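Local coordinates for internalin C2 (Listeria monocytogenes serotype 4b str. F2365, PDB 4FHO), which probably acts in adhesion to or invasion of host cells, as a leucine-rich-repeat protein of the internalin family whose curved solenoid could offer a binding surface, at residues A[113-119]-A[135-141]; A[126-130]-A[147-153]; A[179-185]-A[200-206]. One frame throughout, in Å; residues are numbered along the deposited sequence.

Contact 1 of 3, residues A[113-119]-A[135-141]; sequences QSIKTLD and SNLQVLY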
loop_
_atom_site.group_PDB
_atom_site.type_symbol
_atom_site.label_atom_id
_atom_site.label_comp_id
_atom_site.label_asym_id
_atom_site.label_seq_id
_atom_site.Cartn_x
_atom_site.Cartn_y
_atom_site.Cartn_z
ATOM N N GLN A 113 -1.245 -1.380 11.809
ATOM C CA GLN A 113 -0.750 -2.781 11.893
ATOM C C GLN A 113 -1.674 -3.804 11.215
ATOM O O GLN A 113 -1.196 -4.842 10.729
ATOM C CB GLN A 113 -0.493 -3.201 13.358
ATOM C CG GLN A 113 0.248 -4.534 13.514
ATOM C CD GLN A 113 0.725 -4.841 14.928
ATOM O OE1 GLN A 113 0.293 -4.223 15.907
ATOM N NE2 GLN A 113 1.624 -5.815 15.042
ATOM N N SER A 114 -2.971 -3.491 11.137
ATOM C CA SER A 114 -3.956 -4.352 10.445
ATOM C C SER A 114 -3.791 -4.507 8.919
ATOM O O SER A 114 -4.408 -5.424 8.347
ATOM C CB SER A 114 -5.389 -3.887 10.758
ATOM O OG SER A 114 -5.619 -2.543 10.364
ATOM N N ILE A 115 -2.991 -3.645 8.265
ATOM C CA ILE A 115 -2.881 -3.649 6.777
ATOM C C ILE A 115 -2.275 -4.950 6.214
ATOM O O ILE A 115 -1.174 -5.359 6.613
ATOM C CB ILE A 115 -2.115 -2.426 6.216
ATOM C CG1 ILE A 115 -2.880 -1.133 6.504
ATOM C CG2 ILE A 115 -1.963 -2.513 4.701
ATOM C CD1 ILE A 115 -2.164 0.122 6.031
ATOM N N LYS A 116 -3.024 -5.596 5.317
ATOM C CA LYS A 116 -2.587 -6.797 4.576
ATOM C C LYS A 116 -2.150 -6.482 3.135
ATOM O O LYS A 116 -1.220 -7.102 2.647
ATOM C CB LYS A 116 -3.703 -7.841 4.521
ATOM C CG LYS A 116 -3.994 -8.519 5.855
ATOM C CD LYS A 116 -5.362 -9.198 5.828
ATOM C CE LYS A 116 -5.390 -10.568 6.471
ATOM N NZ LYS A 116 -6.656 -11.242 6.076
ATOM N N THR A 117 -2.828 -5.553 2.472
ATOM C CA THR A 117 -2.515 -5.166 1.075
ATOM C C THR A 117 -2.289 -3.661 1.038
ATOM O O THR A 117 -3.164 -2.893 1.462
ATOM C CB THR A 117 -3.651 -5.586 0.124
ATOM O OG1 THR A 117 -3.789 -7.016 0.135
ATOM C CG2 THR A 117 -3.436 -5.080 -1.344
ATOM N N LEU A 118 -1.113 -3.251 0.555
ATOM C CA LEU A 118 -0.727 -1.847 0.497
ATOM C C LEU A 118 -0.177 -1.504 -0.881
ATOM O O LEU A 118 0.772 -2.140 -1.329
ATOM C CB LEU A 118 0.327 -1.560 1.571
ATOM C CG LEU A 118 0.877 -0.147 1.689
ATOM C CD1 LEU A 118 -0.279 0.825 1.843
ATOM C CD2 LEU A 118 1.821 -0.044 2.887
ATOM N N ASP A 119 -0.783 -0.533 -1.552
ATOM C CA ASP A 119 -0.313 -0.072 -2.870
ATOM C C ASP A 119 0.191 1.365 -2.785
ATOM O O ASP A 119 -0.607 2.307 -2.674
ATOM C CB ASP A 119 -1.406 -0.212 -3.921
ATOM C CG ASP A 119 -0.915 0.043 -5.350
ATOM O OD1 ASP A 119 0.221 0.516 -5.593
ATOM O OD2 ASP A 119 -1.701 -0.234 -6.262
ATOM N N SER A 135 3.389 -5.762 10.218
ATOM C CA SER A 135 3.766 -7.187 10.294
ATOM C C SER A 135 2.763 -8.134 9.623
ATOM O O SER A 135 3.121 -9.268 9.310
ATOM C CB SER A 135 3.977 -7.623 11.754
ATOM O OG SER A 135 2.799 -7.413 12.517
ATOM N N ASN A 136 1.525 -7.675 9.416
ATOM C CA ASN A 136 0.505 -8.445 8.673
ATOM C C ASN A 136 0.502 -8.256 7.149
ATOM O O ASN A 136 -0.332 -8.849 6.480
ATOM C CB ASN A 136 -0.891 -8.178 9.264
ATOM C CG ASN A 136 -1.028 -8.712 10.679
ATOM O OD1 ASN A 136 -0.746 -9.874 10.946
ATOM N ND2 ASN A 136 -1.461 -7.856 11.589
ATOM N N LEU A 137 1.449 -7.486 6.607
ATOM C CA LEU A 137 1.461 -7.150 5.172
ATOM C C LEU A 137 1.754 -8.424 4.346
ATOM O O LEU A 137 2.698 -9.180 4.643
ATOM C CB LEU A 137 2.472 -6.028 4.898
ATOM C CG LEU A 137 2.471 -5.003 3.767
ATOM C CD1 LEU A 137 1.098 -4.408 3.467
ATOM C CD2 LEU A 137 3.462 -3.915 4.175
ATOM N N GLN A 138 0.870 -8.690 3.385
ATOM C CA GLN A 138 0.939 -9.838 2.472
ATOM C C GLN A 138 1.273 -9.420 1.035
ATOM O O GLN A 138 2.003 -10.134 0.356
ATOM C CB GLN A 138 -0.397 -10.604 2.478
ATOM C CG GLN A 138 -0.698 -11.311 3.787
ATOM C CD GLN A 138 -2.005 -12.095 3.787
ATOM O OE1 GLN A 138 -2.844 -11.944 2.914
ATOM N NE2 GLN A 138 -2.170 -12.942 4.785
ATOM N N VAL A 139 0.713 -8.291 0.591
ATOM C CA VAL A 139 0.857 -7.748 -0.759
ATOM C C VAL A 139 1.348 -6.295 -0.636
ATOM O O VAL A 139 0.688 -5.445 -0.008
ATOM C CB VAL A 139 -0.486 -7.854 -1.521
ATOM C CG1 VAL A 139 -0.382 -7.309 -2.952
ATOM C CG2 VAL A 139 -0.954 -9.313 -1.562
ATOM N N LEU A 140 2.511 -6.017 -1.224
ATOM C CA LEU A 140 3.100 -4.694 -1.187
ATOM C C LEU A 140 3.536 -4.261 -2.575
ATOM O O LEU A 140 4.335 -4.950 -3.197
ATOM C CB LEU A 140 4.274 -4.673 -0.205
ATOM C CG LEU A 140 4.965 -3.319 0.008
ATOM C CD1 LEU A 140 3.988 -2.197 0.409
ATOM C CD2 LEU A 140 6.085 -3.449 1.040
ATOM N N TYR A 141 2.996 -3.135 -3.054
ATOM C CA TYR A 141 3.462 -2.500 -4.293
ATOM C C TYR A 141 4.239 -1.229 -3.964
ATOM O O TYR A 141 3.675 -0.276 -3.433
ATOM C CB TYR A 141 2.304 -2.148 -5.228
ATOM C CG TYR A 141 1.314 -3.243 -5.546
ATOM C CD1 TYR A 141 0.232 -3.509 -4.699
ATOM C CD2 TYR A 141 1.410 -3.986 -6.738
ATOM C CE1 TYR A 141 -0.711 -4.509 -5.010
ATOM C CE2 TYR A 141 0.483 -4.993 -7.048
ATOM C CZ TYR A 141 -0.576 -5.243 -6.186
ATOM O OH TYR A 141 -1.498 -6.214 -6.481
#
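Strands 117-119 and 139-141 pair in parallel, Thr117 facing Val139, Leu118 facing Leu140 and Asp119 facing Tyr141, as neighbouring rungs in the long sheet of a leucine-rich-repeat solenoid. Their axes run 4.8 Å apart and diverge by only 5°, so the two strands are almost exactly parallel. Lys116 O receives two backbone donors, Gln138 N at 2.7 Å and Val139 N at 3.1 Å. From there the ladder continues through Leu118, whose N donates to Val139 O and whose O accepts from Tyr141 N.

Leucine suits the inward positions, being apolar and long enough to reach the next rung. Leu137 swings its CG anti to the backbone N (chi1 -154°), which carries CD1 to 3.5 Å from CB of Leu118; the same methyl also touches CG2 of Ile115, which lies alongside. Leu140 lies beside Leu118 and points the same way, its CD1 against CB and CD2 of that residue; Leu96 and Leu162 carry this core into the adjoining rungs.

On the other face the beta-branched pair Thr117 and Val139 lie side by side, a shape well suited to an extended strand. Beyond them the carboxylate of Asp119 is turned 35° from the Tyr141 ring, with OD1 3.4 Å from Tyr141 CB; the same oxygen is hydrogen-bonded to Thr121 OG1, and the ring also meets that of Tyr161.

Ahead of the strands polar side chains take over. Asn136 projects directly at the earlier segment, and its ND2 reaches Gln113 O at 3.1 Å from above the carbonyl plane. The Gln113 side chain, extended, reaches across to the next turn: its NE2 donates almost straight to Ser135 OG, 3.2 Å away and in the amide plane.

Contact 2 of 3, residues A[126-130]-A[147-153]; sequences TDVTP and ITNISPL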
loop_
_atom_site.group_PDB
_atom_site.type_symbol
_atom_site.label_atom_id
_atom_site.label_comp_id
_atom_site.label_asym_id
_atom_site.label_seq_id
_atom_site.Cartn_x
_atom_site.Cartn_y
_atom_site.Cartn_z
ATOM N N THR A 126 10.778 8.036 -1.195
ATOM C CA THR A 126 12.182 7.607 -1.245
ATOM C C THR A 126 12.544 6.590 -0.160
ATOM O O THR A 126 13.599 6.001 -0.234
ATOM C CB THR A 126 13.122 8.830 -1.138
ATOM O OG1 THR A 126 12.964 9.451 0.140
ATOM C CG2 THR A 126 12.787 9.865 -2.227
ATOM N N ASP A 127 11.661 6.368 0.809
ATOM C CA ASP A 127 11.993 5.747 2.087
ATOM C C ASP A 127 10.789 4.904 2.534
ATOM O O ASP A 127 9.682 5.417 2.581
ATOM C CB ASP A 127 12.256 6.898 3.090
ATOM C CG ASP A 127 12.782 6.437 4.433
ATOM O OD1 ASP A 127 13.194 5.270 4.587
ATOM O OD2 ASP A 127 12.824 7.290 5.347
ATOM N N VAL A 128 11.005 3.642 2.883
ATOM C CA VAL A 128 9.922 2.732 3.381
ATOM C C VAL A 128 10.082 2.350 4.875
ATOM O O VAL A 128 9.405 1.444 5.381
ATOM C CB VAL A 128 9.752 1.483 2.476
ATOM C CG1 VAL A 128 9.209 1.900 1.113
ATOM C CG2 VAL A 128 11.043 0.693 2.353
ATOM N N THR A 129 10.896 3.112 5.599
ATOM C CA THR A 129 11.092 2.914 7.035
ATOM C C THR A 129 9.790 2.807 7.865
ATOM O O THR A 129 9.689 1.904 8.704
ATOM C CB THR A 129 12.057 3.958 7.642
ATOM O OG1 THR A 129 13.250 4.045 6.862
ATOM C CG2 THR A 129 12.510 3.503 9.003
ATOM N N PRO A 130 8.767 3.648 7.585
ATOM C CA PRO A 130 7.484 3.509 8.296
ATOM C C PRO A 130 6.732 2.183 8.118
ATOM O O PRO A 130 5.863 1.881 8.924
ATOM C CB PRO A 130 6.656 4.672 7.731
ATOM C CG PRO A 130 7.681 5.701 7.379
ATOM C CD PRO A 130 8.736 4.846 6.725
ATOM N N ILE A 147 13.086 4.551 -4.292
ATOM C CA ILE A 147 13.476 3.804 -3.110
ATOM C C ILE A 147 14.815 3.122 -3.392
ATOM O O ILE A 147 15.017 2.526 -4.456
ATOM C CB ILE A 147 12.417 2.738 -2.731
ATOM C CG1 ILE A 147 11.085 3.420 -2.336
ATOM C CG2 ILE A 147 12.927 1.836 -1.586
ATOM C CD1 ILE A 147 9.877 2.515 -2.452
ATOM N N THR A 148 15.720 3.217 -2.428
ATOM C CA THR A 148 17.032 2.584 -2.467
ATOM C C THR A 148 17.107 1.422 -1.477
ATOM O O THR A 148 17.445 0.320 -1.861
ATOM C CB THR A 148 18.148 3.621 -2.192
ATOM O OG1 THR A 148 17.891 4.307 -0.959
ATOM C CG2 THR A 148 18.183 4.659 -3.292
ATOM N N ASN A 149 16.738 1.662 -0.221
ATOM C CA ASN A 149 16.964 0.725 0.882
ATOM C C ASN A 149 15.706 -0.118 1.179
ATOM O O ASN A 149 14.655 0.444 1.431
ATOM C CB ASN A 149 17.389 1.529 2.129
ATOM C CG ASN A 149 17.939 0.666 3.253
ATOM O OD1 ASN A 149 18.189 -0.531 3.090
ATOM N ND2 ASN A 149 18.164 1.287 4.397
ATOM N N ILE A 150 15.855 -1.453 1.154
ATOM C CA ILE A 150 14.778 -2.414 1.470
ATOM C C ILE A 150 14.907 -2.945 2.918
ATOM O O ILE A 150 14.080 -3.746 3.367
ATOM C CB ILE A 150 14.782 -3.599 0.473
ATOM C CG1 ILE A 150 14.622 -3.129 -0.971
ATOM C CG2 ILE A 150 13.635 -4.570 0.708
ATOM C CD1 ILE A 150 14.521 -4.305 -1.924
ATOM N N SER A 151 15.909 -2.478 3.680
ATOM C CA SER A 151 16.112 -2.946 5.076
ATOM C C SER A 151 14.837 -2.995 5.948
ATOM O O SER A 151 14.623 -3.995 6.633
ATOM C CB SER A 151 17.208 -2.141 5.798
ATOM O OG SER A 151 18.456 -2.423 5.197
ATOM N N PRO A 152 13.965 -1.961 5.871
ATOM C CA PRO A 152 12.724 -1.980 6.651
ATOM C C PRO A 152 11.721 -3.090 6.357
ATOM O O PRO A 152 10.861 -3.317 7.195
ATOM C CB PRO A 152 12.101 -0.614 6.333
ATOM C CG PRO A 152 13.276 0.246 6.041
ATOM C CD PRO A 152 14.115 -0.659 5.199
ATOM N N LEU A 153 11.818 -3.754 5.199
ATOM C CA LEU A 153 10.967 -4.908 4.873
ATOM C C LEU A 153 11.372 -6.250 5.487
ATOM O O LEU A 153 10.575 -7.190 5.444
ATOM C CB LEU A 153 10.862 -5.100 3.346
ATOM C CG LEU A 153 10.520 -3.909 2.460
ATOM C CD1 LEU A 153 10.313 -4.390 1.027
ATOM C CD2 LEU A 153 9.291 -3.177 2.978
HETATM O O HOH W 1 15.357 4.014 0.595
HETATM O O HOH W 2 13.702 2.793 2.684
#
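Two ordered waters, rather than any direct hydrogen bond, join the backbones of 126-130 and 147-153. One donates to Thr126 O and accepts from Asn149 N, each at 2.8 Å. The other accepts from Val128 N and donates to Asn149 O, so both backbone polar atoms of Asn149 are linked through water to 126-130. Such bridges suit the convex side of a leucine-rich-repeat solenoid, where successive turns do not form a continuous beta ladder.

Direct contact is mostly van der Waals packing. Val128 is buried and its CB is directed at the other segment. Its two methyls divide the work: CG1 meets CD1 of Ile147 at 3.7 Å, the two side chains crossing at about a right angle. A chi1 of -68° puts that CG1 beside the backbone N and leaves CG2 between N and the carbonyl carbon, where it faces Asn149 O and lies near Leu153 CD2. The compact ring of Pro152 rests on the backbone instead, CB 3.5 Å from Val128 O and CG 3.6 Å from Thr129 CA.

Each segment also folds onto itself around a short polar side chain. In the Asx turn Asn149 OD1 takes both Ser151 N and, at 2.8 Å, Ser151 OG. Asp127 OD1 likewise receives Thr129 OG1 at 2.6 Å, on its syn side, together with a weak bond from Thr129 N. Both acceptors thus stand just ahead of a short 3-10 segment.

Those 3-10 segments, one starting at Thr129 and the other spanning 151-153, lie in consecutive loops, the first between strands 117-119 and 139-141 and the second between 139-141 and 161-163; Val128 packs on Leu142, just past strand 139-141.

Contact 3 of 3, residues A[179-185]-A[200-206]; sequences SKLTTLR and LPNLIEV. With SO4 (sulfate ion), chain C.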
loop_
_atom_site.group_PDB
_atom_site.type_symbol
_atom_site.label_atom_id
_atom_site.label_comp_id
_atom_site.label_asym_id
_atom_site.label_seq_id
_atom_site.Cartn_x
_atom_site.Cartn_y
_atom_site.Cartn_z
ATOM N N SER A 179 10.084 -15.865 3.447
ATOM C CA SER A 179 9.973 -17.240 2.925
ATOM C C SER A 179 8.626 -17.577 2.284
ATOM O O SER A 179 8.530 -18.580 1.576
ATOM C CB SER A 179 10.307 -18.266 4.017
ATOM O OG SER A 179 9.415 -18.166 5.112
ATOM N N LYS A 180 7.600 -16.753 2.509
ATOM C CA LYS A 180 6.302 -16.928 1.828
ATOM C C LYS A 180 6.206 -16.297 0.433
ATOM O O LYS A 180 5.184 -16.492 -0.236
ATOM C CB LYS A 180 5.158 -16.434 2.721
ATOM C CG LYS A 180 5.054 -17.169 4.049
ATOM C CD LYS A 180 3.835 -16.703 4.819
ATOM C CE LYS A 180 3.761 -17.335 6.194
ATOM N NZ LYS A 180 2.690 -16.680 6.994
ATOM N N LEU A 181 7.232 -15.559 -0.016
ATOM C CA LEU A 181 7.164 -14.850 -1.312
ATOM C C LEU A 181 7.012 -15.795 -2.503
ATOM O O LEU A 181 7.859 -16.677 -2.706
ATOM C CB LEU A 181 8.393 -13.963 -1.581
ATOM C CG LEU A 181 8.497 -12.570 -0.977
ATOM C CD1 LEU A 181 9.811 -11.959 -1.424
ATOM C CD2 LEU A 181 7.323 -11.676 -1.357
ATOM N N THR A 182 5.938 -15.602 -3.270
ATOM C CA THR A 182 5.736 -16.271 -4.558
ATOM C C THR A 182 6.025 -15.374 -5.773
ATOM O O THR A 182 6.357 -15.901 -6.841
ATOM C CB THR A 182 4.323 -16.880 -4.664
ATOM O OG1 THR A 182 3.346 -15.895 -4.312
ATOM C CG2 THR A 182 4.186 -18.075 -3.734
ATOM N N THR A 183 5.902 -14.049 -5.628
ATOM C CA THR A 183 6.206 -13.104 -6.702
ATOM C C THR A 183 7.141 -12.008 -6.216
ATOM O O THR A 183 6.867 -11.348 -5.193
ATOM C CB THR A 183 4.924 -12.481 -7.276
ATOM O OG1 THR A 183 4.070 -13.522 -7.763
ATOM C CG2 THR A 183 5.246 -11.491 -8.402
ATOM N N LEU A 184 8.256 -11.840 -6.930
ATOM C CA LEU A 184 9.134 -10.691 -6.777
ATOM C C LEU A 184 9.226 -10.034 -8.134
ATOM O O LEU A 184 9.767 -10.621 -9.062
ATOM C CB LEU A 184 10.531 -11.066 -6.288
ATOM C CG LEU A 184 11.522 -9.896 -6.158
ATOM C CD1 LEU A 184 11.031 -8.874 -5.134
ATOM C CD2 LEU A 184 12.920 -10.368 -5.800
ATOM N N ARG A 185 8.708 -8.811 -8.241
ATOM C CA ARG A 185 8.825 -8.018 -9.451
ATOM C C ARG A 185 9.767 -6.860 -9.169
ATOM O O ARG A 185 9.465 -6.014 -8.327
ATOM C CB ARG A 185 7.463 -7.526 -9.888
ATOM C CG ARG A 185 6.614 -8.641 -10.467
ATOM C CD ARG A 185 5.308 -8.072 -10.938
ATOM N NE ARG A 185 4.516 -9.067 -11.639
ATOM C CZ ARG A 185 3.383 -8.812 -12.288
ATOM N NH1 ARG A 185 2.857 -7.578 -12.330
ATOM N NH2 ARG A 185 2.751 -9.809 -12.883
ATOM N N LEU A 200 14.486 -18.293 -0.792
ATOM C CA LEU A 200 13.054 -18.053 -1.039
ATOM C C LEU A 200 12.499 -19.216 -1.881
ATOM O O LEU A 200 12.399 -19.100 -3.112
ATOM C CB LEU A 200 12.863 -16.692 -1.727
ATOM C CG LEU A 200 13.449 -15.478 -0.995
ATOM C CD1 LEU A 200 13.196 -14.197 -1.778
ATOM C CD2 LEU A 200 12.897 -15.344 0.413
ATOM N N PRO A 201 12.154 -20.353 -1.224
ATOM C CA PRO A 201 11.795 -21.572 -1.984
ATOM C C PRO A 201 10.454 -21.565 -2.740
ATOM O O PRO A 201 10.275 -22.361 -3.669
ATOM C CB PRO A 201 11.799 -22.661 -0.902
ATOM C CG PRO A 201 11.460 -21.942 0.352
ATOM C CD PRO A 201 12.176 -20.629 0.230
ATOM N N ASN A 202 9.533 -20.676 -2.366
ATOM C CA ASN A 202 8.197 -20.652 -2.957
ATOM C C ASN A 202 8.061 -19.714 -4.165
ATOM O O ASN A 202 6.958 -19.590 -4.692
ATOM C CB ASN A 202 7.150 -20.357 -1.872
ATOM C CG ASN A 202 7.168 -21.394 -0.763
ATOM O OD1 ASN A 202 6.790 -22.540 -0.976
ATOM N ND2 ASN A 202 7.635 -21.005 0.421
ATOM N N LEU A 203 9.166 -19.093 -4.620
ATOM C CA LEU A 203 9.147 -18.154 -5.752
ATOM C C LEU A 203 8.654 -18.841 -7.024
ATOM O O LEU A 203 9.194 -19.889 -7.434
ATOM C CB LEU A 203 10.520 -17.506 -6.011
ATOM C CG LEU A 203 10.979 -16.353 -5.129
ATOM C CD1 LEU A 203 12.431 -16.041 -5.446
ATOM C CD2 LEU A 203 10.105 -15.122 -5.355
ATOM N N ILE A 204 7.582 -18.277 -7.582
ATOM C CA ILE A 204 6.988 -18.695 -8.841
ATOM C C ILE A 204 7.412 -17.757 -9.981
ATOM O O ILE A 204 7.770 -18.226 -11.069
ATOM C CB ILE A 204 5.439 -18.749 -8.745
ATOM C CG1 ILE A 204 4.986 -19.638 -7.574
ATOM C CG2 ILE A 204 4.845 -19.268 -10.053
ATOM C CD1 ILE A 204 3.478 -19.743 -7.428
ATOM N N GLU A 205 7.377 -16.454 -9.731
ATOM C CA GLU A 205 7.577 -15.420 -10.752
ATOM C C GLU A 205 8.603 -14.427 -10.225
ATOM O O GLU A 205 8.382 -13.817 -9.179
ATOM C CB GLU A 205 6.237 -14.736 -11.051
ATOM C CG GLU A 205 6.281 -13.495 -11.939
ATOM C CD GLU A 205 4.891 -12.995 -12.302
ATOM O OE1 GLU A 205 4.170 -13.724 -13.008
ATOM O OE2 GLU A 205 4.514 -11.873 -11.898
ATOM N N VAL A 206 9.726 -14.297 -10.932
ATOM C CA VAL A 206 10.788 -13.357 -10.595
ATOM C C VAL A 206 11.044 -12.474 -11.810
ATOM O O VAL A 206 11.458 -12.961 -12.840
ATOM C CB VAL A 206 12.063 -14.067 -10.143
ATOM C CG1 VAL A 206 13.087 -13.060 -9.621
ATOM C CG2 VAL A 206 11.745 -15.058 -9.037
HETATM S S SO4 C . -0.337 -7.483 -13.913
HETATM O O1 SO4 C . -0.257 -7.562 -15.397
HETATM O O2 SO4 C . 0.520 -6.374 -13.429
HETATM O O3 SO4 C . -1.737 -7.241 -13.477
HETATM O O4 SO4 C . 0.131 -8.766 -13.338
HETATM O O HOH W 3 9.501 -18.290 -1.027
#
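Leucine side chains make the close-packed side of 179-185 against 200-206, whereas the other, partly exposed side carries Arg185 and Glu205, the arginine also holding a sulfate ion. On the inner side Leu203 CD2 sits 4.2 Å from Leu184 CB and also approaches Leu181 CB, and Leu181 and Leu200 lie side by side with their CD1 methyls in contact. Leucine suits these buried places, being apolar and long enough to meet residues of the next turn; Leu175 and Leu197 close further round Leu184.

Between the two sides runs the backbone. Thr183 pairs with Glu205 and Leu184 with Val206, adjacent parallel rungs of the leucine-rich-repeat sheet. Thr182 O accepts from both Ile204 N, at 2.8 Å, and Glu205 N, and Leu184 N returns a bond to Glu205 O. Ahead of the strands Leu200 to Leu203 form a type I turn, within which Asn202 directs its amide at 179-185: ND2 donates to Ser179 O at 2.8 Å, with the acceptor in the amide plane. A water beside it donates to Ser179 O and Leu181 O and accepts from Asn202 N, linking three backbone groups of the two segments.

On the sheet face bearing Thr183, Glu205 extends with CG anti to its backbone N (chi1 171°), passing CG2 of Thr183 to bring OE2 to Arg185. That single oxygen is gripped side-on by NE at 2.8 Å and NH2 at 2.9 Å, and these two bonds fix the rotation of the guanidinium, its plane only 16° from that of the carboxylate. Arginine can serve two anions at once: along another edge NH1 donates to sulfate O2 at 2.8 Å and NH2 to sulfate O4. The ion probably comes from the crystallisation liquor.

How the contacts relate
From the N terminus, the chain passes through 113-119 and 126-130 before either finds its partner. Contact 1 then closes a loop at 135-141, joining strands 117-119 and 139-141, and contact 2 closes one at 147-153, joining the loops that follow those strands. The two therefore cross along the chain, tying the same pair of successive turns at the sheet and at the far side of the solenoid; they touch where Leu140 CD2 packs on Leu153 CD2. Contact 3 follows in series, closing a separate loop between 179-185 and 200-206. It shares the parallel sheet with contact 1, their centres about 16 Å apart, strand 161-163 lying between.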